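Local coordinates for amidohydrolase family protein (Acinetobacter baumannii, PDB 4I6K) that probably hydrolyses a 2-pyrone-4,6-dicarboxylate-like lactone, as a member of the amidohydrolase family, and binds citric acid in the crystal, at residues Q56-I59 against S60-E64; M85-A88 against I89-Y92; W139-F142 against L143-V146; I224-A227 against Q228-Y231. All blocks are in the same frame, centred on the assembly; numbering follows the deposited sequence.

Interaction 1 (Q56-I59 against S60-E64); sequences QSFI and SHLDE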
loop_
_atom_site.group_PDB
_atom_site.type_symbol
_atom_site.label_atom_id
_atom_site.label_comp_id
_atom_site.label_asym_id
_atom_site.label_seq_id
_atom_site.Cartn_x
_atom_site.Cartn_y
_atom_site.Cartn_z
ATOM N N GLN A 56 10.795 15.422 5.489
ATOM C CA GLN A 56 10.907 16.156 6.731
ATOM C C GLN A 56 9.576 16.111 7.483
ATOM O O GLN A 56 9.501 15.633 8.613
ATOM C CB GLN A 56 11.322 17.598 6.419
ATOM C CG GLN A 56 11.259 18.558 7.590
ATOM C CD GLN A 56 12.409 18.355 8.550
ATOM O OE1 GLN A 56 12.392 18.857 9.675
ATOM N NE2 GLN A 56 13.420 17.607 8.109
ATOM N N SER A 57 8.523 16.602 6.848
ATOM C CA SER A 57 7.208 16.575 7.464
ATOM C C SER A 57 6.823 15.146 7.867
ATOM O O SER A 57 6.306 14.914 8.961
ATOM C CB SER A 57 6.166 17.177 6.518
ATOM O OG SER A 57 4.917 17.304 7.175
ATOM N N PHE A 58 7.097 14.187 6.985
ATOM C CA PHE A 58 6.719 12.804 7.243
ATOM C C PHE A 58 7.482 12.183 8.416
ATOM O O PHE A 58 6.874 11.582 9.306
ATOM C CB PHE A 58 6.872 11.952 5.984
ATOM C CG PHE A 58 6.570 10.501 6.203
ATOM C CD1 PHE A 58 5.361 10.110 6.738
ATOM C CD2 PHE A 58 7.502 9.528 5.881
ATOM C CE1 PHE A 58 5.087 8.770 6.947
ATOM C CE2 PHE A 58 7.235 8.187 6.087
ATOM C CZ PHE A 58 6.029 7.806 6.617
ATOM N N ILE A 59 8.805 12.318 8.416
ATOM C CA ILE A 59 9.604 11.828 9.537
ATOM C C ILE A 59 9.184 12.545 10.807
ATOM O O ILE A 59 9.273 11.993 11.906
ATOM C CB ILE A 59 11.130 12.018 9.321
ATOM C CG1 ILE A 59 11.773 10.749 8.754
ATOM C CG2 ILE A 59 11.811 12.283 10.642
ATOM C CD1 ILE A 59 11.190 10.278 7.466
ATOM N N SER A 60 8.714 13.781 10.662
ATOM C CA SER A 60 8.269 14.536 11.830
ATOM C C SER A 60 7.027 13.922 12.475
ATOM O O SER A 60 6.894 13.911 13.696
ATOM C CB SER A 60 7.996 15.986 11.459
ATOM O OG SER A 60 7.654 16.710 12.615
ATOM N N HIS A 61 6.110 13.419 11.653
ATOM C CA HIS A 61 4.933 12.731 12.177
ATOM C C HIS A 61 5.276 11.383 12.817
ATOM O O HIS A 61 4.678 10.998 13.823
ATOM C CB HIS A 61 3.890 12.539 11.084
ATOM C CG HIS A 61 3.248 13.814 10.641
ATOM N ND1 HIS A 61 3.472 14.369 9.400
ATOM C CD2 HIS A 61 2.398 14.651 11.281
ATOM C CE1 HIS A 61 2.778 15.487 9.287
ATOM N NE2 HIS A 61 2.114 15.678 10.414
ATOM N N LEU A 62 6.229 10.664 12.221
ATOM C CA LEU A 62 6.694 9.399 12.782
ATOM C C LEU A 62 7.271 9.631 14.173
ATOM O O LEU A 62 6.939 8.920 15.122
ATOM C CB LEU A 62 7.753 8.753 11.881
ATOM C CG LEU A 62 7.341 8.352 10.460
ATOM C CD1 LEU A 62 8.438 7.510 9.808
ATOM C CD2 LEU A 62 6.029 7.594 10.482
ATOM N N ASP A 63 8.146 10.628 14.276
ATOM C CA ASP A 63 8.752 11.015 15.551
ATOM C C ASP A 63 7.702 11.355 16.603
ATOM O O ASP A 63 7.725 10.808 17.708
ATOM C CB ASP A 63 9.692 12.195 15.342
ATOM C CG ASP A 63 10.877 11.829 14.487
ATOM O OD1 ASP A 63 11.563 12.740 13.975
ATOM O OD2 ASP A 63 11.127 10.614 14.332
ATOM N N GLU A 64 6.767 12.232 16.244
ATOM C CA GLU A 64 5.712 12.663 17.157
ATOM C C GLU A 64 4.844 11.520 17.684
ATOM O O GLU A 64 4.115 11.701 18.661
ATOM C CB GLU A 64 4.816 13.713 16.492
ATOM C CG GLU A 64 5.568 14.930 15.976
ATOM C CD GLU A 64 4.649 16.059 15.533
ATOM O OE1 GLU A 64 5.063 17.232 15.653
ATOM O OE2 GLU A 64 3.522 15.776 15.066
#

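Interaction 2 (M85-A88 against I89-Y92); sequences MLNA and IQQY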
loop_
_atom_site.group_PDB
_atom_site.type_symbol
_atom_site.label_atom_id
_atom_site.label_comp_id
_atom_site.label_asym_id
_atom_site.label_seq_id
_atom_site.Cartn_x
_atom_site.Cartn_y
_atom_site.Cartn_z
ATOM N N MET A 85 10.850 9.900 -4.275
ATOM C CA MET A 85 10.883 8.832 -3.282
ATOM C C MET A 85 12.296 8.285 -3.032
ATOM O O MET A 85 12.690 8.046 -1.884
ATOM C CB MET A 85 9.965 7.682 -3.707
ATOM C CG MET A 85 9.937 6.544 -2.707
ATOM S SD MET A 85 8.836 5.213 -3.189
ATOM C CE MET A 85 9.600 4.697 -4.719
ATOM N N LEU A 86 13.042 8.056 -4.111
ATOM C CA LEU A 86 14.422 7.584 -3.989
ATOM C C LEU A 86 15.316 8.531 -3.168
ATOM O O LEU A 86 16.112 8.077 -2.336
ATOM C CB LEU A 86 15.018 7.335 -5.373
ATOM C CG LEU A 86 14.468 6.074 -6.053
ATOM C CD1 LEU A 86 14.953 5.979 -7.490
ATOM C CD2 LEU A 86 14.855 4.815 -5.258
ATOM N N ASN A 87 15.172 9.836 -3.393
ATOM C CA ASN A 87 15.936 10.831 -2.631
ATOM C C ASN A 87 15.566 10.867 -1.151
ATOM O O ASN A 87 16.432 11.025 -0.285
ATOM C CB ASN A 87 15.792 12.221 -3.257
ATOM C CG ASN A 87 16.500 12.328 -4.599
ATOM O OD1 ASN A 87 17.717 12.163 -4.684
ATOM N ND2 ASN A 87 15.739 12.598 -5.654
ATOM N N ALA A 88 14.278 10.689 -0.869
ATOM C CA ALA A 88 13.785 10.711 0.500
ATOM C C ALA A 88 14.338 9.534 1.284
ATOM O O ALA A 88 14.723 9.683 2.448
ATOM C CB ALA A 88 12.258 10.693 0.517
ATOM N N ILE A 89 14.363 8.363 0.642
ATOM C CA ILE A 89 14.883 7.146 1.262
ATOM C C ILE A 89 16.338 7.341 1.634
ATOM O O ILE A 89 16.724 7.118 2.779
ATOM C CB ILE A 89 14.809 5.937 0.318
ATOM C CG1 ILE A 89 13.375 5.679 -0.139
ATOM C CG2 ILE A 89 15.352 4.705 1.012
ATOM C CD1 ILE A 89 12.518 5.081 0.924
ATOM N N GLN A 90 17.139 7.766 0.660
ATOM C CA GLN A 90 18.563 8.032 0.879
ATOM C C GLN A 90 18.838 8.915 2.088
ATOM O O GLN A 90 19.825 8.708 2.797
ATOM C CB GLN A 90 19.193 8.656 -0.362
ATOM C CG GLN A 90 19.568 7.638 -1.419
ATOM C CD GLN A 90 19.375 8.162 -2.827
ATOM O OE1 GLN A 90 19.647 9.333 -3.113
ATOM N NE2 GLN A 90 18.898 7.291 -3.720
ATOM N N GLN A 91 17.974 9.896 2.333
ATOM C CA GLN A 91 18.144 10.762 3.496
ATOM C C GLN A 91 17.920 10.030 4.806
ATOM O O GLN A 91 18.579 10.343 5.799
ATOM C CB GLN A 91 17.209 11.951 3.431
ATOM C CG GLN A 91 17.485 12.845 2.266
ATOM C CD GLN A 91 16.583 14.038 2.269
ATOM O OE1 GLN A 91 16.172 14.521 1.218
ATOM N NE2 GLN A 91 16.246 14.516 3.459
ATOM N N TYR A 92 16.989 9.075 4.817
ATOM C CA TYR A 92 16.712 8.314 6.033
ATOM C C TYR A 92 16.709 6.814 5.797
ATOM O O TYR A 92 15.735 6.124 6.131
ATOM C CB TYR A 92 15.383 8.727 6.636
ATOM C CG TYR A 92 15.291 10.194 6.984
ATOM C CD1 TYR A 92 14.873 11.127 6.033
ATOM C CD2 TYR A 92 15.606 10.647 8.264
ATOM C CE1 TYR A 92 14.779 12.469 6.345
ATOM C CE2 TYR A 92 15.521 11.993 8.588
ATOM C CZ TYR A 92 15.103 12.896 7.626
ATOM O OH TYR A 92 15.006 14.231 7.940
#

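Interaction 3 (W139-F142 against L143-V146); sequences WQKF and LRNV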
loop_
_atom_site.group_PDB
_atom_site.type_symbol
_atom_site.label_atom_id
_atom_site.label_comp_id
_atom_site.label_asym_id
_atom_site.label_seq_id
_atom_site.Cartn_x
_atom_site.Cartn_y
_atom_site.Cartn_z
ATOM N N TRP A 139 4.650 -9.769 -19.330
ATOM C CA TRP A 139 4.245 -9.618 -17.936
ATOM C C TRP A 139 4.826 -10.710 -17.067
ATOM O O TRP A 139 5.312 -10.438 -15.972
ATOM C CB TRP A 139 2.724 -9.582 -17.790
ATOM C CG TRP A 139 2.233 -8.180 -17.826
ATOM C CD1 TRP A 139 1.615 -7.551 -18.867
ATOM C CD2 TRP A 139 2.364 -7.207 -16.789
ATOM N NE1 TRP A 139 1.333 -6.249 -18.534
ATOM C CE2 TRP A 139 1.789 -6.008 -17.266
ATOM C CE3 TRP A 139 2.910 -7.230 -15.501
ATOM C CZ2 TRP A 139 1.738 -4.846 -16.500
ATOM C CZ3 TRP A 139 2.861 -6.079 -14.739
ATOM C CH2 TRP A 139 2.273 -4.900 -15.239
ATOM N N GLN A 140 4.769 -11.943 -17.570
ATOM C CA GLN A 140 5.322 -13.094 -16.871
ATOM C C GLN A 140 6.815 -12.903 -16.628
ATOM O O GLN A 140 7.340 -13.268 -15.570
ATOM C CB GLN A 140 5.084 -14.381 -17.666
ATOM C CG GLN A 140 3.621 -14.706 -17.930
ATOM C CD GLN A 140 3.414 -16.128 -18.438
ATOM O OE1 GLN A 140 4.115 -16.594 -19.343
ATOM N NE2 GLN A 140 2.451 -16.826 -17.852
ATOM N N LYS A 141 7.504 -12.326 -17.609
ATOM C CA LYS A 141 8.942 -12.141 -17.461
ATOM C C LYS A 141 9.285 -11.121 -16.378
ATOM O O LYS A 141 10.128 -11.369 -15.511
ATOM C CB LYS A 141 9.600 -11.752 -18.780
ATOM C CG LYS A 141 11.093 -12.009 -18.735
ATOM C CD LYS A 141 11.336 -13.258 -17.881
ATOM C CE LYS A 141 12.502 -13.082 -16.921
ATOM N NZ LYS A 141 12.252 -13.779 -15.622
ATOM N N PHE A 142 8.646 -9.962 -16.457
ATOM C CA PHE A 142 8.753 -8.959 -15.407
ATOM C C PHE A 142 8.531 -9.626 -14.061
ATOM O O PHE A 142 9.349 -9.513 -13.152
ATOM C CB PHE A 142 7.687 -7.886 -15.615
ATOM C CG PHE A 142 7.692 -6.822 -14.564
ATOM C CD1 PHE A 142 6.600 -6.635 -13.749
ATOM C CD2 PHE A 142 8.798 -6.019 -14.389
ATOM C CE1 PHE A 142 6.607 -5.657 -12.791
ATOM C CE2 PHE A 142 8.808 -5.050 -13.433
ATOM C CZ PHE A 142 7.716 -4.866 -12.632
ATOM N N LEU A 143 7.414 -10.340 -13.953
ATOM C CA LEU A 143 6.989 -10.913 -12.685
ATOM C C LEU A 143 7.940 -11.961 -12.162
ATOM O O LEU A 143 8.182 -12.016 -10.971
ATOM C CB LEU A 143 5.588 -11.491 -12.799
ATOM C CG LEU A 143 4.522 -10.413 -12.924
ATOM C CD1 LEU A 143 3.201 -11.042 -13.284
ATOM C CD2 LEU A 143 4.416 -9.596 -11.627
ATOM N N ARG A 144 8.474 -12.802 -13.045
ATOM C CA ARG A 144 9.489 -13.763 -12.617
ATOM C C ARG A 144 10.708 -13.033 -12.061
ATOM O O ARG A 144 11.351 -13.485 -11.114
ATOM C CB ARG A 144 9.875 -14.684 -13.768
ATOM C CG ARG A 144 8.804 -15.709 -14.090
ATOM C CD ARG A 144 8.438 -16.491 -12.850
ATOM N NE ARG A 144 7.168 -17.207 -12.983
ATOM C CZ ARG A 144 6.661 -17.997 -12.038
ATOM N NH1 ARG A 144 5.491 -18.614 -12.223
ATOM N NH2 ARG A 144 7.335 -18.172 -10.903
ATOM N N ASN A 145 11.011 -11.878 -12.644
ATOM C CA ASN A 145 12.109 -11.059 -12.143
ATOM C C ASN A 145 11.876 -10.521 -10.732
ATOM O O ASN A 145 12.749 -10.636 -9.871
ATOM C CB ASN A 145 12.394 -9.914 -13.103
ATOM C CG ASN A 145 13.160 -10.363 -14.317
ATOM O OD1 ASN A 145 14.037 -11.227 -14.232
ATOM N ND2 ASN A 145 12.843 -9.775 -15.460
ATOM N N VAL A 146 10.698 -9.930 -10.513
ATOM C CA VAL A 146 10.280 -9.480 -9.188
ATOM C C VAL A 146 10.353 -10.630 -8.173
ATOM O O VAL A 146 10.834 -10.466 -7.053
ATOM C CB VAL A 146 8.820 -8.895 -9.198
ATOM C CG1 VAL A 146 8.403 -8.397 -7.797
ATOM C CG2 VAL A 146 8.693 -7.763 -10.185
#

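Interaction 4 (I224-A227 against Q228-Y231); sequences INIA and QQAY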
loop_
_atom_site.group_PDB
_atom_site.type_symbol
_atom_site.label_atom_id
_atom_site.label_comp_id
_atom_site.label_asym_id
_atom_site.label_seq_id
_atom_site.Cartn_x
_atom_site.Cartn_y
_atom_site.Cartn_z
ATOM N N ILE A 224 -15.761 4.026 8.611
ATOM C CA ILE A 224 -15.034 3.420 9.719
ATOM C C ILE A 224 -15.687 2.097 10.107
ATOM O O ILE A 224 -15.018 1.168 10.577
ATOM C CB ILE A 224 -14.964 4.351 10.950
ATOM C CG1 ILE A 224 -14.997 5.818 10.512
ATOM C CG2 ILE A 224 -13.710 4.069 11.758
ATOM C CD1 ILE A 224 -15.138 6.819 11.664
ATOM N N ASN A 225 -16.999 2.039 9.978
ATOM C CA ASN A 225 -17.676 0.791 10.217
ATOM C C ASN A 225 -17.355 -0.274 9.184
ATOM O O ASN A 225 -17.055 -1.395 9.525
ATOM C CB ASN A 225 -19.173 1.004 10.331
ATOM C CG ASN A 225 -19.864 -0.192 10.880
ATOM O OD1 ASN A 225 -20.624 -0.852 10.186
ATOM N ND2 ASN A 225 -19.569 -0.518 12.126
ATOM N N ILE A 226 -17.383 0.109 7.919
ATOM C CA ILE A 226 -16.897 -0.731 6.838
ATOM C C ILE A 226 -15.505 -1.231 7.206
ATOM O O ILE A 226 -15.282 -2.439 7.303
ATOM C CB ILE A 226 -16.859 0.036 5.523
ATOM C CG1 ILE A 226 -18.276 0.473 5.153
ATOM C CG2 ILE A 226 -16.267 -0.833 4.421
ATOM C CD1 ILE A 226 -19.263 -0.693 5.179
ATOM N N ALA A 227 -14.574 -0.306 7.442
ATOM C CA ALA A 227 -13.232 -0.695 7.885
ATOM C C ALA A 227 -13.269 -1.741 9.023
ATOM O O ALA A 227 -12.556 -2.743 8.993
ATOM C CB ALA A 227 -12.433 0.541 8.305
ATOM N N GLN A 228 -14.109 -1.505 10.020
ATOM C CA GLN A 228 -14.250 -2.414 11.162
ATOM C C GLN A 228 -14.762 -3.826 10.774
ATOM O O GLN A 228 -14.288 -4.842 11.298
ATOM C CB GLN A 228 -15.177 -1.777 12.205
ATOM C CG GLN A 228 -14.623 -1.764 13.605
ATOM C CD GLN A 228 -15.340 -0.760 14.492
ATOM O OE1 GLN A 228 -14.768 -0.241 15.452
ATOM N NE2 GLN A 228 -16.598 -0.474 14.165
ATOM N N GLN A 229 -15.740 -3.880 9.873
ATOM C CA GLN A 229 -16.257 -5.150 9.390
ATOM C C GLN A 229 -15.188 -5.921 8.625
ATOM O O GLN A 229 -14.988 -7.123 8.836
ATOM C CB GLN A 229 -17.430 -4.913 8.451
ATOM C CG GLN A 229 -18.688 -4.395 9.108
ATOM C CD GLN A 229 -19.862 -4.453 8.158
ATOM O OE1 GLN A 229 -20.302 -5.541 7.770
ATOM N NE2 GLN A 229 -20.363 -3.284 7.755
ATOM N N ALA A 230 -14.524 -5.224 7.706
ATOM C CA ALA A 230 -13.483 -5.831 6.879
ATOM C C ALA A 230 -12.421 -6.422 7.786
ATOM O O ALA A 230 -12.000 -7.557 7.601
ATOM C CB ALA A 230 -12.887 -4.809 5.932
ATOM N N TYR A 231 -12.009 -5.650 8.786
ATOM C CA TYR A 231 -11.048 -6.131 9.770
ATOM C C TYR A 231 -11.515 -7.423 10.431
ATOM O O TYR A 231 -10.769 -8.409 10.484
ATOM C CB TYR A 231 -10.770 -5.062 10.830
ATOM C CG TYR A 231 -9.764 -5.490 11.891
ATOM C CD1 TYR A 231 -8.401 -5.629 11.578
ATOM C CD2 TYR A 231 -10.168 -5.755 13.200
ATOM C CE1 TYR A 231 -7.472 -6.018 12.536
ATOM C CE2 TYR A 231 -9.239 -6.147 14.172
ATOM C CZ TYR A 231 -7.897 -6.280 13.833
ATOM O OH TYR A 231 -6.975 -6.659 14.785
#

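Interaction 1 (Q56-I59 against S60-E64)
Leu62 leans over one face of the Phe58 ring, four residues back on helix 55-64. Its CG sits 4.3 Å from the centroid of that ring and 17° off the ring normal, a CH-pi contact displaced toward the rim, and the two methyls continue it: Leu62 CD2 lies 3.8 Å from Phe58 CE1, with Leu62 CD1 near CE2 and CZ. Phe58 has CG anti to its backbone N (chi1 177°), whereas Leu62 carries CG beside its own N, and these opposite choices bring branch and ring face together.

One position earlier, His61 swings back along the helix toward Ser57. The imidazole CE1 is 3.5 Å from Ser57 OG, and ND1 is 2.9 Å from Ser57 O, which approaches the ring obliquely. That same carbonyl accepts the N-H of His61 at 3.1 Å. The imidazole also meets the rings of Trp249 and Tyr260, its plane nearly parallel to that of Tyr260.

On the next flank, Asp63 crosses Ile59 at a slant, its OD1 3.4 Å from Ile59 CG2. OD2 of the carboxylate forms a salt bridge with Arg95, while the N-H of Asp63 bonds to Ile59 O.

Phe58 and Leu62 face strand 28-32 of the beta-alpha-beta unit that runs on to strand 69-73. The chemistry is thus divided by flank: apolar contact secures the helix against the barrel, and the charge of Asp63, probably stabilised by Arg95, ties it to the loop before strand 96-100.

Interaction 2 (M85-A88 against I89-Y92)
Ile89 packs back onto the turn that starts at Met85, the dense part of the contact. Its CG1 comes to 3.0 Å from Met85 O, the carbonyl that also takes the N-H of Ile89 at 3.0 Å. With CG1 beside the backbone N (chi1 -58°), that branch is laid against the preceding turn, and CG1 lies 4.4 Å from Met85 CG. Met85 and Ala88 press on Leu72 of strand 69-73, and Met85 and Leu86 on Ile119 of the strand two places further along the barrel.

Asn87, Gln90 and Gln91, exposed to solvent, form the slacker side. Gln90 bends at chi2 so that its amide comes back near Leu86 O, but NE2 at 3.2 Å from that oxygen is poorly angled for a hydrogen bond; the backbone N of Gln90 bonds to it, almost straight at 173°. Asn87 OD1 and Gln90 OE1 stay 3.8 Å apart, their amide planes 80° from each other.

At the C-terminal end Tyr92 leaves the helix, and its N reaches Ala88 O in a weak 3.3 Å bond. Bonding thus weakens toward the last turn, and cohesion rests on main-chain bonds and apolar contact, with little from the amide side chains.

Interaction 3 (W139-F142 against L143-V146)
The Phe142 ring has Val146 CG2 over one face, 4.0 Å from its centroid and 17° off the normal, in a CH-pi contact that sits toward the rim. CE1 and CZ of the ring are the atoms nearest that methyl. At the edge of the Trp139 indole, near its plane, lies Leu143 CG, 4.4 Å from Trp139 CE3; the indole itself stacks with His104. Leu143 also reaches back to the Phe142 ring, where Leu143 CD2 lies 4.2 Å from Phe142 CD1. The ring is brought under Val146 by a first torsion of 179°, which sets Phe142 CG beside the carbonyl carbon, and Val146 presents the methyl that lies beside its own N.

Helix 137-148, which carries all of this, connects strands 119-125 and 152-156 in a beta-alpha-beta unit of the (beta/alpha)8 barrel of the amidohydrolase family. Phe142 and Asn145 turn to helix 108-115, touching Leu111, while Val146 meets Trp151.

Lys141 and Arg144 lie toward the more exposed side. Lys141, bent along its chain, crosses Asn145 at about a right angle, and NZ gives Asn145 OD1 a weak bond at 3.4 Å. The same NZ comes to 3.1 Å from Arg144 CB; the Arg144 guanidinium leads away, to a salt bridge with Glu147. In the backbone, Arg144 N bonds to Gln140 O at 2.8 Å, and Val146 N to Phe142 O.

Interaction 4 (I224-A227 against Q228-Y231)
Asn225 O takes the N-H of Gln229 at 2.8 Å, and the side chains of the same two residues meet at a slant. Gln229 NE2 offers a hydrogen to Asn225 OD1 at 3.4 Å, a weak bond bent to 132°. Asn225 makes it possible by turning CG away from its own N (chi1 -167°), which swings the amide toward the next turn. Ile226 CD1 lies 3.8 Å from Gln229 NE2, so the amide that donates is also flanked by a methyl.

Every carbonyl from Ile224 to Ala227 has an N-H four residues on. Ile226 O receives Ala230 N at 2.9 Å and 176°, nearly straight, and Ala227 O receives Tyr231 N at 3.0 Å. Ile224 O is reached by Gln228 N from well off the carbonyl plane.

The hydroxyl of Tyr231 is satisfied outside this piece of chain, by Glu276, while its side chain touches Leu240, Ile270 and Val271. Ala227 packs on Phe214 and Ile270. Such complete i to i+4 bonding is that of a regular alpha-helix, here helix 222-237, the connection between strands 207-210 and 243-244 in the (beta/alpha)8 barrel of the amidohydrolase family.

All four interactions are local, each within one helix round the parallel barrel, and all are partly buried: Phe58, Ile89, Phe142 and Ala227 face inward, while Gln56, Gln90, Lys141 and Asn225 are exposed. Interactions 1 and 2 are neighbours and touch directly, Ile59 CG1 packing 3.9 Å from Tyr92 CD2. The other pairs are well separated; interactions 1 and 3 lie on opposite sides of the chain's centre, as do 2 and 4, and 3 and 4. A ring face under a branched aliphatic side chain marks interactions 1 and 3, whereas 2 relies on aliphatic contact and 4 on backbone bonds and one weak amide-amide bond. Salt bridges to outside residues accompany interactions 1 and 3; Tyr231 of interaction 4 hydrogen-bonds to Glu276.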